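Local coordinates for protein Pgp2 (Campylobacter jejuni subsp. jejuni, PDB 6XJ6) that probably trims peptidoglycan peptides as an LD-carboxypeptidase of the YkuD family and helps give the cell its helical shape, at residues F97-P102 with G114-H119. Sequence-based numbering, arbitrary orientation.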
loop_
_atom_site.group_PDB
_atom_site.type_symbol
_atom_site.label_atom_id
_atom_site.label_comp_id
_atom_site.label_asym_id
_atom_site.label_seq_id
_atom_site.Cartn_x
_atom_site.Cartn_y
_atom_site.Cartn_z
ATOM N N PHE A 97 11.025 5.218 13.114
ATOM C CA PHE A 97 9.690 5.284 12.538
ATOM C C PHE A 97 9.337 3.877 12.082
ATOM O O PHE A 97 10.115 3.245 11.363
ATOM C CB PHE A 97 9.655 6.213 11.317
ATOM C CG PHE A 97 10.197 7.593 11.573
ATOM C CD1 PHE A 97 11.568 7.813 11.618
ATOM C CD2 PHE A 97 9.341 8.672 11.753
ATOM C CE1 PHE A 97 12.077 9.075 11.849
ATOM C CE2 PHE A 97 9.845 9.945 11.983
ATOM C CZ PHE A 97 11.219 10.144 12.034
ATOM N N ALA A 98 8.176 3.380 12.483
ATOM C CA ALA A 98 7.825 1.999 12.180
ATOM C C ALA A 98 7.002 1.926 10.903
ATOM O O ALA A 98 6.041 2.684 10.736
ATOM C CB ALA A 98 7.050 1.368 13.338
ATOM N N THR A 99 7.383 1.020 10.000
ATOM C CA THR A 99 6.527 0.706 8.866
ATOM C C THR A 99 5.523 -0.359 9.282
ATOM O O THR A 99 5.682 -1.035 10.301
ATOM C CB THR A 99 7.309 0.188 7.651
ATOM O OG1 THR A 99 7.620 -1.205 7.822
ATOM C CG2 THR A 99 8.587 0.984 7.395
ATOM N N THR A 100 4.486 -0.525 8.459
ATOM C CA THR A 100 3.390 -1.433 8.768
ATOM C C THR A 100 3.623 -2.868 8.291
ATOM O O THR A 100 2.660 -3.639 8.213
ATOM C CB THR A 100 2.086 -0.898 8.186
ATOM O OG1 THR A 100 2.291 -0.580 6.807
ATOM C CG2 THR A 100 1.649 0.344 8.940
ATOM N N TYR A 101 4.857 -3.254 7.986
ATOM C CA TYR A 101 5.103 -4.651 7.647
ATOM C C TYR A 101 4.770 -5.541 8.847
ATOM O O TYR A 101 5.222 -5.259 9.968
ATOM C CB TYR A 101 6.549 -4.924 7.221
ATOM C CG TYR A 101 6.735 -6.396 6.918
ATOM C CD1 TYR A 101 6.508 -6.902 5.646
ATOM C CD2 TYR A 101 7.070 -7.291 7.921
ATOM C CE1 TYR A 101 6.629 -8.251 5.376
ATOM C CE2 TYR A 101 7.189 -8.641 7.658
ATOM C CZ TYR A 101 6.975 -9.112 6.380
ATOM O OH TYR A 101 7.088 -10.453 6.102
ATOM N N PRO A 102 4.026 -6.637 8.655
ATOM C CA PRO A 102 3.408 -7.135 7.424
ATOM C C PRO A 102 2.046 -6.509 7.188
ATOM O O PRO A 102 1.259 -6.346 8.125
ATOM C CB PRO A 102 3.259 -8.638 7.697
ATOM C CG PRO A 102 3.051 -8.714 9.159
ATOM C CD PRO A 102 3.871 -7.598 9.763
ATOM N N GLY A 114 8.306 -8.620 11.357
ATOM C CA GLY A 114 7.889 -7.334 11.865
ATOM C C GLY A 114 9.113 -6.516 12.213
ATOM O O GLY A 114 10.233 -6.862 11.841
ATOM N N GLY A 115 8.876 -5.427 12.935
ATOM C CA GLY A 115 9.979 -4.583 13.358
ATOM C C GLY A 115 10.759 -4.000 12.203
ATOM O O GLY A 115 11.987 -3.848 12.296
ATOM N N ILE A 116 10.076 -3.661 11.112
ATOM C CA ILE A 116 10.703 -3.033 9.959
ATOM C C ILE A 116 10.526 -1.532 10.124
ATOM O O ILE A 116 9.428 -0.993 9.932
ATOM C CB ILE A 116 10.105 -3.536 8.638
ATOM C CG1 ILE A 116 10.257 -5.057 8.519
ATOM C CG2 ILE A 116 10.747 -2.821 7.463
ATOM C CD1 ILE A 116 11.694 -5.568 8.596
ATOM N N TRP A 117 11.611 -0.866 10.498
ATOM C CA TRP A 117 11.617 0.542 10.840
ATOM C C TRP A 117 12.590 1.282 9.938
ATOM O O TRP A 117 13.466 0.686 9.306
ATOM C CB TRP A 117 12.122 0.754 12.276
ATOM C CG TRP A 117 11.370 0.028 13.345
ATOM C CD1 TRP A 117 10.153 -0.575 13.240
ATOM C CD2 TRP A 117 11.787 -0.139 14.702
ATOM N NE1 TRP A 117 9.793 -1.128 14.453
ATOM C CE2 TRP A 117 10.780 -0.865 15.366
ATOM C CE3 TRP A 117 12.924 0.248 15.418
ATOM C CZ2 TRP A 117 10.881 -1.220 16.708
ATOM C CZ3 TRP A 117 13.017 -0.098 16.751
ATOM C CH2 TRP A 117 12.001 -0.819 17.384
ATOM N N ILE A 118 12.416 2.600 9.893
ATOM C CA ILE A 118 13.442 3.523 9.437
ATOM C C ILE A 118 14.061 4.127 10.687
ATOM O O ILE A 118 13.342 4.624 11.564
ATOM C CB ILE A 118 12.837 4.615 8.539
ATOM C CG1 ILE A 118 12.239 3.991 7.273
ATOM C CG2 ILE A 118 13.887 5.686 8.198
ATOM C CD1 ILE A 118 11.460 4.983 6.390
ATOM N N HIS A 119 15.383 4.068 10.793
ATOM C CA HIS A 119 16.051 4.567 11.987
ATOM C C HIS A 119 17.456 5.018 11.606
ATOM O O HIS A 119 17.777 5.179 10.423
ATOM C CB HIS A 119 15.997 3.528 13.121
ATOM C CG HIS A 119 16.658 2.223 12.799
ATOM N ND1 HIS A 119 18.006 2.109 12.543
ATOM C CD2 HIS A 119 16.151 0.970 12.715
ATOM C CE1 HIS A 119 18.302 0.840 12.312
ATOM N NE2 HIS A 119 17.195 0.127 12.413
HETATM O O HOH W 1 7.162 -3.474 10.657
#
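Phe97 and Ile118 form a hydrogen-bonded antiparallel pair in the catalytic YkuD domain, where strand 97-98 lies at the edge of a small three-stranded sheet and strand 117-119 in its middle. Phe97 N gives its hydrogen to Ile118 O at 2.9 Å, and Ile118 N returns a bond to Phe97 O. Beside them, Ala98 and Trp117 make the non-hydrogen-bonded pair, with side chains on the other face of the sheet. There the CD1 corner of the Trp117 indole lies 3.7 Å from Ala98 CB, while Phe85 and Tyr92 meet the Trp117 ring from elsewhere. The Phe97 and Ile118 side chains, on the opposite face, pack on helix 141-151, both touching Phe147.

Next along the chain, Thr99 continues the pairing with backbone and side chain together. Thr99 N bonds to Ile116 O in the carbonyl plane, at 2.9 Å. Thr99 CB itself lies 3.3 Å from Ile116 O. From it, OG1 stands between the backbone N and the carbonyl carbon (chi1 80°), which swings the hydroxyl of Thr99 to 2.8 Å from Ile116 O, as a second donor tilted 35° from the carbonyl plane, and against Ile116 CB. Thr99 CG2, anti to the carbonyl carbon, lies 3.3 Å from Ile116 O. OG1 further accepts a weak bond from Tyr101 N. A water accepts from Ile116 N and is hydrogen-bonded to Thr99 O and Tyr101 O.

Tyr101 CB packs on Ile116 CG1, and its ring carries Pro102 CB over one face, just after the cis peptide bond; its hydroxyl reaches Thr112 O. Strand 117-119 ends at His119, the predicted proton donor/acceptor, whose side chain touches Cys136, the predicted nucleophile. At the far end, Gly114 N lies in the plane of the Tyr101 ring, 3.9 Å from Tyr101 CE2 at its edge.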